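Local coordinates for SYE1 (Shewanella oneidensis, PDB 4AWT), which binds flavin mononucleotide and, as a yellow enzyme of the NADH:flavin oxidoreductase family, probably reduces carbon-carbon double bonds at the expense of NADH or NADPH, at residues T251-A256 with V282-A287; R286-A291 with L296-R301; E308-D313 with D317-G322. The protein carries 1 engineered substitution. One frame throughout, in Å; residues are numbered along the deposited sequence. Where two conformers were deposited one is given.

Interaction 1. Residues T251-A256 with V282-A287; sequences TYTAAA and VSFKRA
Tyr252, Thr253, Phe284 and Ala287 form a sparse, mostly apolar helix-to-helix contact on the outside of a TIM barrel, where helix 248-261 and helix 282-291 lie next to each other over the parallel sheet. The short segments run in nearly the same direction, 24° apart, as expected of helices that follow successive parallel strands. Their axes approach no closer than 10.6 Å, a wide spacing, across which the aromatic ring of Phe284 reaches.

Phe284 sends its CG anti to the backbone N (chi1 176°), which carries the ring across the groove with its far edge leading. That edge meets two neighbours. Near the ring plane, Thr253 OG1 lies 3.8 Å from Phe284 CE1; the two side chains pass alongside one another, pointing opposite ways. At the same edge, Phe284 CZ touches Tyr252 CB at 4.1 Å. Tyrosine thus offers its methylene here, while its ring turns off toward helix 187-192 and its hydroxyl is hydrogen-bonded to Asp193. On the more open margin Ala287 directs its methyl at the facing helix, and its CB comes within 4.3 Å of Thr253 OG1. Pro236, in a loop, is touched by both Tyr252 and Phe284.

No hydrogen bond crosses between the segments. The threonine oxygen that faces the ring edge is held by its own helix, through a hydrogen bond with the backbone O of Ile249, one turn earlier. With its hydroxyl engaged in that way, Thr253 can sit against C-H groups without leaving a polar atom wanting, and the cohesion of the pair rests on van der Waals packing, with only 140 Å² buried.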
loop_
_atom_site.group_PDB
_atom_site.type_symbol
_atom_site.label_atom_id
_atom_site.label_comp_id
_atom_site.label_asym_id
_atom_site.label_seq_id
_atom_site.Cartn_x
_atom_site.Cartn_y
_atom_site.Cartn_z
ATOM N N THR A 251 -20.049 -3.582 3.077
ATOM C CA THR A 251 -18.817 -4.103 3.691
ATOM C C THR A 251 -17.840 -2.968 3.985
ATOM O O THR A 251 -17.254 -2.903 5.047
ATOM C CB THR A 251 -18.163 -5.112 2.780
ATOM O OG1 THR A 251 -19.047 -6.221 2.638
ATOM C CG2 THR A 251 -16.804 -5.587 3.288
ATOM N N TYR A 252 -17.649 -2.091 2.993
ATOM C CA TYR A 252 -16.603 -1.075 3.086
ATOM C C TYR A 252 -17.040 0.145 3.849
ATOM O O TYR A 252 -16.194 0.788 4.488
ATOM C CB TYR A 252 -15.986 -0.780 1.711
ATOM C CG TYR A 252 -15.089 -1.913 1.311
ATOM C CD1 TYR A 252 -15.526 -3.042 0.652
ATOM C CD2 TYR A 252 -13.737 -1.883 1.679
ATOM C CE1 TYR A 252 -14.676 -4.080 0.354
ATOM C CE2 TYR A 252 -12.889 -2.907 1.384
ATOM C CZ TYR A 252 -13.355 -4.024 0.714
ATOM O OH TYR A 252 -12.443 -5.020 0.438
ATOM N N THR A 253 -18.336 0.485 3.877
ATOM C CA THR A 253 -18.816 1.499 4.817
ATOM C C THR A 253 -18.591 1.000 6.238
ATOM O O THR A 253 -18.171 1.724 7.122
ATOM C CB THR A 253 -20.271 1.884 4.521
ATOM O OG1 THR A 253 -20.349 2.434 3.151
ATOM C CG2 THR A 253 -20.787 2.925 5.428
ATOM N N ALA A 254 -18.925 -0.287 6.472
ATOM C CA ALA A 254 -18.698 -0.890 7.793
ATOM C C ALA A 254 -17.223 -0.899 8.132
ATOM O O ALA A 254 -16.857 -0.568 9.278
ATOM C CB ALA A 254 -19.274 -2.292 7.846
ATOM N N ALA A 255 -16.384 -1.242 7.171
ATOM C CA ALA A 255 -14.930 -1.254 7.433
ATOM C C ALA A 255 -14.458 0.134 7.788
ATOM O O ALA A 255 -13.655 0.320 8.714
ATOM C CB ALA A 255 -14.168 -1.779 6.260
ATOM N N ALA A 256 -14.930 1.148 7.068
ATOM C CA ALA A 256 -14.544 2.513 7.355
ATOM C C ALA A 256 -14.945 2.915 8.758
ATOM O O ALA A 256 -14.190 3.565 9.496
ATOM C CB ALA A 256 -15.140 3.448 6.319
ATOM N N VAL A 282 -20.117 8.875 -6.369
ATOM C CA VAL A 282 -19.934 9.944 -5.414
ATOM C C VAL A 282 -20.733 9.699 -4.160
ATOM O O VAL A 282 -20.245 9.997 -3.074
ATOM C CB VAL A 282 -20.262 11.305 -6.080
ATOM C CG1 VAL A 282 -20.286 12.391 -5.038
ATOM C CG2 VAL A 282 -19.263 11.666 -7.155
ATOM N N SER A 283 -21.936 9.161 -4.248
ATOM C CA SER A 283 -22.753 8.882 -3.061
ATOM C C SER A 283 -22.010 7.943 -2.114
ATOM O O SER A 283 -22.092 8.104 -0.886
ATOM C CB SER A 283 -24.101 8.287 -3.443
ATOM O OG SER A 283 -23.931 7.134 -4.248
ATOM N N PHE A 284 -21.329 6.987 -2.671
ATOM C CA PHE A 284 -20.541 6.031 -1.870
ATOM C C PHE A 284 -19.335 6.738 -1.249
ATOM O O PHE A 284 -19.052 6.581 -0.057
ATOM C CB PHE A 284 -20.122 4.872 -2.719
ATOM C CG PHE A 284 -19.232 3.851 -2.048
ATOM C CD1 PHE A 284 -19.370 3.437 -0.743
ATOM C CD2 PHE A 284 -18.224 3.290 -2.762
ATOM C CE1 PHE A 284 -18.535 2.496 -0.196
ATOM C CE2 PHE A 284 -17.381 2.330 -2.239
ATOM C CZ PHE A 284 -17.545 1.933 -0.901
ATOM N N LYS A 285 -18.624 7.558 -2.037
ATOM C CA LYS A 285 -17.544 8.339 -1.473
ATOM C C LYS A 285 -18.037 9.204 -0.336
ATOM O O LYS A 285 -17.362 9.343 0.695
ATOM C CB LYS A 285 -16.879 9.193 -2.564
ATOM C CG LYS A 285 -16.186 8.392 -3.613
ATOM C CD LYS A 285 -15.465 9.293 -4.642
ATOM C CE LYS A 285 -14.676 8.494 -5.614
ATOM N NZ LYS A 285 -13.931 9.353 -6.533
ATOM N N ARG A 286 -19.204 9.820 -0.458
ATOM C CA ARG A 286 -19.699 10.657 0.609
ATOM C C ARG A 286 -20.047 9.819 1.839
ATOM O O ARG A 286 -19.822 10.273 2.969
ATOM C CB ARG A 286 -20.856 11.534 0.175
ATOM C CG ARG A 286 -20.442 12.568 -0.865
ATOM C CD ARG A 286 -21.484 13.633 -1.015
ATOM N NE ARG A 286 -21.208 14.536 -2.086
ATOM C CZ ARG A 286 -20.388 15.544 -2.080
ATOM N NH1 ARG A 286 -19.711 15.873 -0.979
ATOM N NH2 ARG A 286 -20.217 16.275 -3.179
ATOM N N ALA A 287 -20.559 8.627 1.656
ATOM C CA ALA A 287 -20.809 7.732 2.788
ATOM C C ALA A 287 -19.505 7.387 3.500
ATOM O O ALA A 287 -19.441 7.397 4.734
ATOM C CB ALA A 287 -21.562 6.490 2.351
#

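Interaction 2. Residues R286-A291 with L296-R301; sequences RALREA and LIYAGR. With FMN (flavin mononucleotide), chain B; SO4 (sulfate ion), chain C.
Leu288 and Tyr298 make the first kind of contact between helix 282-291 and strand 295-299, van der Waals packing of a methyl on a phenol oxygen. The CD1 methyl of Leu288 lies 3.7 Å from Tyr298 OH, the two side chains approaching at a slant. This pairing puts a leucine branch against the tyrosine oxygen rather than over the ring, and Leu288 also packs on Ala256 of helix 248-261.

The second kind of contact sets a charged flat group on an aliphatic one. Arg289 bends at chi2 (74°) and chi3 (-69°), folding its chain back so that the guanidinium lies on Leu296. Leu296 CD2 stands 3.9 Å above the guanidinium plane, over its centre, while Leu296 CB is 3.8 Å from Arg289 NH1. The edge of the group remains available for polar partners: NH1 makes a salt bridge with Asp317, and NH2 is hydrogen-bonded to the backbone O atoms of Tyr292 and Gly294. These bonds, reaching into the turn after the helix and to the residue that precedes strand 318-320, fix the rotation of the guanidinium while leucine pads one face.

Helix and strand belong to the beta-alpha-beta unit 266-270, 282-291, 295-299, one of the repeated crossovers of the TIM barrel, and the strand's C-terminal end opens on the cofactor, as is usual in this fold.

Anion binding forms the third group. Beyond the strand, the backbone N of Arg301 donates to FMN O2P at 2.8 Å, with Gly300 CA 3.5 Å from FMN O5'. The Arg301 side chain reaches onward to a sulfate, probably from the crystallisation liquor: NH1 to O3 (2.9 Å) and NH2 to O2 (2.8 Å, 174° at the hydrogen) make a two-pronged, in-plane grip, and Arg323 NH1 binds the same ion.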
loop_
_atom_site.group_PDB
_atom_site.type_symbol
_atom_site.label_atom_id
_atom_site.label_comp_id
_atom_site.label_asym_id
_atom_site.label_seq_id
_atom_site.Cartn_x
_atom_site.Cartn_y
_atom_site.Cartn_z
ATOM N N ARG A 286 -19.204 9.820 -0.458
ATOM C CA ARG A 286 -19.699 10.657 0.609
ATOM C C ARG A 286 -20.047 9.819 1.839
ATOM O O ARG A 286 -19.822 10.273 2.969
ATOM C CB ARG A 286 -20.856 11.534 0.175
ATOM C CG ARG A 286 -20.442 12.568 -0.865
ATOM C CD ARG A 286 -21.484 13.633 -1.015
ATOM N NE ARG A 286 -21.208 14.536 -2.086
ATOM C CZ ARG A 286 -20.388 15.544 -2.080
ATOM N NH1 ARG A 286 -19.711 15.873 -0.979
ATOM N NH2 ARG A 286 -20.217 16.275 -3.179
ATOM N N ALA A 287 -20.559 8.627 1.656
ATOM C CA ALA A 287 -20.809 7.732 2.788
ATOM C C ALA A 287 -19.505 7.387 3.500
ATOM O O ALA A 287 -19.441 7.397 4.734
ATOM C CB ALA A 287 -21.562 6.490 2.351
ATOM N N LEU A 288 -18.455 7.087 2.753
ATOM C CA LEU A 288 -17.151 6.805 3.374
ATOM C C LEU A 288 -16.664 7.987 4.164
ATOM O O LEU A 288 -16.076 7.833 5.240
ATOM C CB LEU A 288 -16.104 6.407 2.340
ATOM C CG LEU A 288 -16.356 5.081 1.635
ATOM C CD1 LEU A 288 -15.300 4.838 0.541
ATOM C CD2 LEU A 288 -16.348 3.899 2.565
ATOM N N ARG A 289 -16.894 9.201 3.649
ATOM C CA ARG A 289 -16.502 10.446 4.304
ATOM C C ARG A 289 -17.216 10.635 5.639
ATOM O O ARG A 289 -16.669 11.233 6.533
ATOM C CB ARG A 289 -16.718 11.599 3.326
ATOM C CG ARG A 289 -16.548 13.019 3.815
ATOM C CD ARG A 289 -15.081 13.430 4.026
ATOM N NE ARG A 289 -14.527 12.686 5.187
ATOM C CZ ARG A 289 -13.263 12.807 5.556
ATOM N NH1 ARG A 289 -12.492 13.626 4.917
ATOM N NH2 ARG A 289 -12.837 12.096 6.646
ATOM N N GLU A 290 -18.464 10.156 5.741
ATOM C CA GLU A 290 -19.161 10.213 7.044
ATOM C C GLU A 290 -18.723 9.070 7.961
ATOM O O GLU A 290 -18.644 9.260 9.177
ATOM C CB GLU A 290 -20.661 10.218 6.882
ATOM C CG GLU A 290 -21.158 11.471 6.165
ATOM C CD GLU A 290 -20.647 12.725 6.760
ATOM O OE1 GLU A 290 -20.744 12.907 7.998
ATOM O OE2 GLU A 290 -20.117 13.569 5.998
ATOM N N ALA A 291 -18.482 7.888 7.414
ATOM C CA ALA A 291 -18.138 6.749 8.222
ATOM C C ALA A 291 -16.764 6.885 8.857
ATOM O O ALA A 291 -16.515 6.376 9.954
ATOM C CB ALA A 291 -18.204 5.477 7.398
ATOM N N LEU A 296 -8.670 11.373 4.643
ATOM C CA LEU A 296 -9.081 10.449 3.605
ATOM C C LEU A 296 -8.250 10.707 2.360
ATOM O O LEU A 296 -8.195 11.827 1.838
ATOM C CB LEU A 296 -10.595 10.661 3.498
ATOM C CG LEU A 296 -11.373 9.723 2.607
ATOM C CD1 LEU A 296 -11.116 8.261 2.948
ATOM C CD2 LEU A 296 -12.871 10.011 2.713
ATOM N N ILE A 297 -7.583 9.661 1.887
ATOM C CA ILE A 297 -6.701 9.698 0.746
ATOM C C ILE A 297 -7.295 8.829 -0.351
ATOM O O ILE A 297 -7.711 7.707 -0.064
ATOM C CB ILE A 297 -5.290 9.181 1.096
ATOM C CG1 ILE A 297 -4.753 9.808 2.367
ATOM C CG2 ILE A 297 -4.370 9.335 -0.089
ATOM C CD1 ILE A 297 -3.377 9.363 2.784
ATOM N N TYR A 298 -7.334 9.315 -1.594
ATOM C CA TYR A 298 -7.700 8.498 -2.747
ATOM C C TYR A 298 -6.545 8.492 -3.732
ATOM O O TYR A 298 -5.890 9.512 -3.921
ATOM C CB TYR A 298 -8.946 9.022 -3.465
ATOM C CG TYR A 298 -10.243 8.724 -2.771
ATOM C CD1 TYR A 298 -10.666 9.424 -1.662
ATOM C CD2 TYR A 298 -11.061 7.724 -3.243
ATOM C CE1 TYR A 298 -11.868 9.160 -1.062
ATOM C CE2 TYR A 298 -12.273 7.426 -2.616
ATOM C CZ TYR A 298 -12.675 8.157 -1.516
ATOM O OH TYR A 298 -13.876 7.859 -0.978
ATOM N N ALA A 299 -6.391 7.363 -4.428
ATOM C CA ALA A 299 -5.466 7.279 -5.545
ATOM C C ALA A 299 -6.107 6.441 -6.648
ATOM O O ALA A 299 -6.816 5.471 -6.364
ATOM C CB ALA A 299 -4.147 6.618 -5.160
ATOM N N GLY A 300 -5.824 6.808 -7.887
ATOM C CA GLY A 300 -6.236 6.033 -9.053
ATOM C C GLY A 300 -6.708 6.975 -10.158
ATOM O O GLY A 300 -7.781 7.526 -10.095
ATOM N N ARG A 301 -5.827 7.121 -11.163
ATOM C CA ARG A 301 -6.143 7.905 -12.355
ATOM C C ARG A 301 -6.487 9.366 -12.045
ATOM O O ARG A 301 -7.210 9.997 -12.816
ATOM C CB ARG A 301 -7.165 7.272 -13.278
ATOM C CG ARG A 301 -6.697 5.966 -13.874
ATOM C CD ARG A 301 -5.448 6.075 -14.702
ATOM N NE ARG A 301 -5.258 4.885 -15.554
ATOM C CZ ARG A 301 -4.120 4.584 -16.168
ATOM N NH1 ARG A 301 -3.044 5.301 -16.038
ATOM N NH2 ARG A 301 -4.117 3.484 -16.927
HETATM N N1 FMN B . -0.242 -0.319 -4.401
HETATM C C2 FMN B . 0.031 -0.698 -3.158
HETATM O O2 FMN B . -0.798 -0.557 -2.221
HETATM N N3 FMN B . 1.261 -1.267 -2.858
HETATM C C4 FMN B . 2.250 -1.469 -3.807
HETATM O O4 FMN B . 3.373 -1.894 -3.428
HETATM C C4A FMN B . 1.905 -1.168 -5.122
HETATM N N5 FMN B . 2.799 -1.425 -6.161
HETATM C C5A FMN B . 2.596 -0.727 -7.382
HETATM C C6 FMN B . 3.579 -0.729 -8.341
HETATM C C7 FMN B . 3.433 -0.025 -9.560
HETATM C C7M FMN B . 4.607 0.026 -10.508
HETATM C C8 FMN B . 2.258 0.624 -9.792
HETATM C C8M FMN B . 2.030 1.429 -11.055
HETATM C C9 FMN B . 1.237 0.623 -8.820
HETATM C C9A FMN B . 1.396 -0.042 -7.602
HETATM N N10 FMN B . 0.403 0.005 -6.603
HETATM C C10 FMN B . 0.685 -0.500 -5.348
HETATM C "C1'" FMN B . -0.818 0.782 -6.838
HETATM C "C2'" FMN B . -0.609 2.303 -6.723
HETATM O "O2'" FMN B . -0.363 2.675 -5.378
HETATM C "C3'" FMN B . -1.823 3.093 -7.171
HETATM O "O3'" FMN B . -2.935 2.893 -6.311
HETATM C "C4'" FMN B . -2.265 2.836 -8.623
HETATM O "O4'" FMN B . -1.161 2.816 -9.514
HETATM C "C5'" FMN B . -3.351 3.793 -9.077
HETATM O "O5'" FMN B . -2.888 5.154 -9.073
HETATM P P FMN B . -2.404 5.835 -10.455
HETATM O O1P FMN B . -1.137 5.124 -10.862
HETATM O O2P FMN B . -3.513 5.646 -11.466
HETATM O O3P FMN B . -2.174 7.273 -10.061
HETATM S S SO4 C . -0.483 2.922 -17.891
HETATM O O1 SO4 C . -0.321 1.804 -16.846
HETATM O O2 SO4 C . -1.802 2.859 -18.422
HETATM O O3 SO4 C . -0.602 4.271 -17.108
HETATM O O4 SO4 C . 0.660 3.142 -18.729
#

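Interaction 3. Residues E308-D313 with D317-G322; sequences EQAIND and DMIGFG. With FMN (flavin mononucleotide), chain B.
With CG1 beside the backbone N at both residues (chi1 -63° at Ile311, -61° at Ile319), the longer branches of these isoleucines lie in the seam between helix 304-312 and strand 318-320. A second bend at Ile319 (chi2 -70°) swings its CD1 against the methyl of Ala310, CB to CD1 4.1 Å. Ile311, extended instead at chi2, reaches over the strand's start, where its CD1 lies 4.0 Å from Asp317 O; the two CG1 atoms of Ile311 and Ile319 approach to 4.3 Å. This is loose hydrocarbon packing, and the Asp317 carbonyl brushed by Ile311 is hydrogen-bonded to Arg19.

The helix's outer side is laced by polar bonds one turn apart. Gln309 NE2 gives a hydrogen bond to Asp313 OD1 at 2.8 Å, and Asn312 ND2 one to Glu308 OE2 at 3.0 Å; in both, the carboxylate oxygen is met from above its plane.

Past the strand, Gly322 N donates to FMN O3P (2.8 Å), so the chain runs from hydrophobic seam to phosphate site within a few residues. Helix 304-312 is the crossover that leads from strand 295-299 to strand 318-320, the barrel's last strand, which Met318 and Phe321 link to strand 20-22, while Phe321 also packs on helix 331-337.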
loop_
_atom_site.group_PDB
_atom_site.type_symbol
_atom_site.label_atom_id
_atom_site.label_comp_id
_atom_site.label_asym_id
_atom_site.label_seq_id
_atom_site.Cartn_x
_atom_site.Cartn_y
_atom_site.Cartn_z
ATOM N N GLU A 308 -8.067 18.259 -7.486
ATOM C CA GLU A 308 -8.605 19.475 -6.890
ATOM C C GLU A 308 -10.085 19.360 -6.691
ATOM O O GLU A 308 -10.618 19.768 -5.650
ATOM C CB GLU A 308 -8.224 20.646 -7.821
ATOM C CG GLU A 308 -8.664 22.009 -7.297
ATOM C CD GLU A 308 -7.905 22.497 -6.109
ATOM O OE1 GLU A 308 -6.919 21.868 -5.700
ATOM O OE2 GLU A 308 -8.336 23.546 -5.553
ATOM N N GLN A 309 -10.804 18.814 -7.675
ATOM C CA GLN A 309 -12.253 18.690 -7.568
ATOM C C GLN A 309 -12.648 17.768 -6.424
ATOM O O GLN A 309 -13.607 18.041 -5.714
ATOM C CB GLN A 309 -12.831 18.214 -8.883
ATOM C CG GLN A 309 -14.348 18.393 -8.930
ATOM C CD GLN A 309 -14.617 19.930 -8.968
ATOM O OE1 GLN A 309 -14.017 20.690 -9.774
ATOM N NE2 GLN A 309 -15.447 20.455 -8.064
ATOM N N ALA A 310 -11.954 16.656 -6.243
ATOM C CA ALA A 310 -12.292 15.711 -5.197
ATOM C C ALA A 310 -12.129 16.365 -3.827
ATOM O O ALA A 310 -12.923 16.130 -2.910
ATOM C CB ALA A 310 -11.455 14.477 -5.261
ATOM N N ILE A 311 -11.080 17.178 -3.656
ATOM C CA ILE A 311 -10.882 17.865 -2.400
ATOM C C ILE A 311 -11.951 18.925 -2.223
ATOM O O ILE A 311 -12.571 19.034 -1.151
ATOM C CB ILE A 311 -9.445 18.459 -2.320
ATOM C CG1 ILE A 311 -8.402 17.339 -2.359
ATOM C CG2 ILE A 311 -9.304 19.309 -1.088
ATOM C CD1 ILE A 311 -6.994 17.836 -2.576
ATOM N N ASN A 312 -12.217 19.740 -3.249
ATOM C CA ASN A 312 -13.178 20.820 -3.080
ATOM C C ASN A 312 -14.598 20.322 -2.953
ATOM O O ASN A 312 -15.420 21.036 -2.362
ATOM C CB ASN A 312 -13.036 21.807 -4.254
ATOM C CG ASN A 312 -11.741 22.573 -4.124
ATOM O OD1 ASN A 312 -11.201 22.711 -3.028
ATOM N ND2 ASN A 312 -11.241 23.087 -5.214
ATOM N N ASP A 313 -14.910 19.154 -3.455
ATOM C CA ASP A 313 -16.224 18.546 -3.303
ATOM C C ASP A 313 -16.352 17.870 -1.929
ATOM O O ASP A 313 -17.434 17.361 -1.642
ATOM C CB ASP A 313 -16.523 17.582 -4.390
ATOM C CG ASP A 313 -16.746 18.162 -5.746
ATOM O OD1 ASP A 313 -16.834 19.388 -5.903
ATOM O OD2 ASP A 313 -16.841 17.416 -6.749
ATOM N N ASP A 317 -9.251 14.351 1.374
ATOM C CA ASP A 317 -8.343 15.332 1.910
ATOM C C ASP A 317 -7.003 15.367 1.181
ATOM O O ASP A 317 -6.367 16.424 1.100
ATOM C CB ASP A 317 -8.112 15.060 3.396
ATOM C CG ASP A 317 -9.373 15.058 4.163
ATOM O OD1 ASP A 317 -10.124 16.071 4.088
ATOM O OD2 ASP A 317 -9.683 14.036 4.836
ATOM N N MET A 318 -6.553 14.221 0.699
ATOM C CA MET A 318 -5.296 14.084 -0.006
ATOM C C MET A 318 -5.506 13.180 -1.206
ATOM O O MET A 318 -6.393 12.325 -1.189
ATOM C CB MET A 318 -4.195 13.539 0.863
ATOM C CG MET A 318 -3.937 14.291 2.150
ATOM S SD MET A 318 -2.547 13.667 3.095
ATOM C CE MET A 318 -1.191 14.396 2.184
ATOM N N ILE A 319 -4.646 13.336 -2.209
ATOM C CA ILE A 319 -4.742 12.570 -3.426
ATOM C C ILE A 319 -3.363 11.999 -3.756
ATOM O O ILE A 319 -2.377 12.729 -3.788
ATOM C CB ILE A 319 -5.289 13.409 -4.599
ATOM C CG1 ILE A 319 -6.692 13.913 -4.309
ATOM C CG2 ILE A 319 -5.221 12.620 -5.903
ATOM C CD1 ILE A 319 -7.771 12.850 -4.299
ATOM N N GLY A 320 -3.338 10.683 -4.016
ATOM C CA GLY A 320 -2.142 10.049 -4.469
ATOM C C GLY A 320 -2.097 9.953 -5.984
ATOM O O GLY A 320 -3.110 9.755 -6.644
ATOM N N PHE A 321 -0.866 10.054 -6.506
ATOM C CA PHE A 321 -0.568 9.930 -7.935
ATOM C C PHE A 321 0.500 8.875 -8.063
ATOM O O PHE A 321 1.623 9.088 -7.568
ATOM C CB PHE A 321 -0.062 11.248 -8.522
ATOM C CG PHE A 321 -1.016 12.401 -8.350
ATOM C CD1 PHE A 321 -1.062 13.116 -7.176
ATOM C CD2 PHE A 321 -1.875 12.775 -9.360
ATOM C CE1 PHE A 321 -1.914 14.175 -7.000
ATOM C CE2 PHE A 321 -2.727 13.850 -9.184
ATOM C CZ PHE A 321 -2.721 14.560 -8.013
ATOM N N GLY A 322 0.170 7.714 -8.628
ATOM C CA GLY A 322 1.097 6.604 -8.672
ATOM C C GLY A 322 1.995 6.664 -9.888
ATOM O O GLY A 322 3.131 7.107 -9.842
HETATM N N1 FMN B . -0.242 -0.319 -4.401
HETATM C C2 FMN B . 0.031 -0.698 -3.158
HETATM O O2 FMN B . -0.798 -0.557 -2.221
HETATM N N3 FMN B . 1.261 -1.267 -2.858
HETATM C C4 FMN B . 2.250 -1.469 -3.807
HETATM O O4 FMN B . 3.373 -1.894 -3.428
HETATM C C4A FMN B . 1.905 -1.168 -5.122
HETATM N N5 FMN B . 2.799 -1.425 -6.161
HETATM C C5A FMN B . 2.596 -0.727 -7.382
HETATM C C6 FMN B . 3.579 -0.729 -8.341
HETATM C C7 FMN B . 3.433 -0.025 -9.560
HETATM C C7M FMN B . 4.607 0.026 -10.508
HETATM C C8 FMN B . 2.258 0.624 -9.792
HETATM C C8M FMN B . 2.030 1.429 -11.055
HETATM C C9 FMN B . 1.237 0.623 -8.820
HETATM C C9A FMN B . 1.396 -0.042 -7.602
HETATM N N10 FMN B . 0.403 0.005 -6.603
HETATM C C10 FMN B . 0.685 -0.500 -5.348
HETATM C "C1'" FMN B . -0.818 0.782 -6.838
HETATM C "C2'" FMN B . -0.609 2.303 -6.723
HETATM O "O2'" FMN B . -0.363 2.675 -5.378
HETATM C "C3'" FMN B . -1.823 3.093 -7.171
HETATM O "O3'" FMN B . -2.935 2.893 -6.311
HETATM C "C4'" FMN B . -2.265 2.836 -8.623
HETATM O "O4'" FMN B . -1.161 2.816 -9.514
HETATM C "C5'" FMN B . -3.351 3.793 -9.077
HETATM O "O5'" FMN B . -2.888 5.154 -9.073
HETATM P P FMN B . -2.404 5.835 -10.455
HETATM O O1P FMN B . -1.137 5.124 -10.862
HETATM O O2P FMN B . -3.513 5.646 -11.466
HETATM O O3P FMN B . -2.174 7.273 -10.061
#

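Overall arrangement
Taken together, the three contacts illustrate how a TIM barrel is layered. Interaction 1 joins helix to helix in the outer, partly buried shell, whereas interactions 2 and 3 press helices on neighbouring strands 295-299 and 318-320, interaction 2 being the more buried. Helix 282-291 serves both interactions 1 and 2, which share Arg286 and Ala287. Across to interaction 3, Arg286 NH1 probably bonds Asp313 O, and Leu296 O probably accepts from Asp317 N. Hydrocarbon contacts occur in interactions 1 and 3, whereas in interaction 2 leucines meet a phenol oxygen and a guanidinium face. Only the strand segments of interactions 2 and 3 continue to FMN, gripping its phosphate through backbone N-H groups.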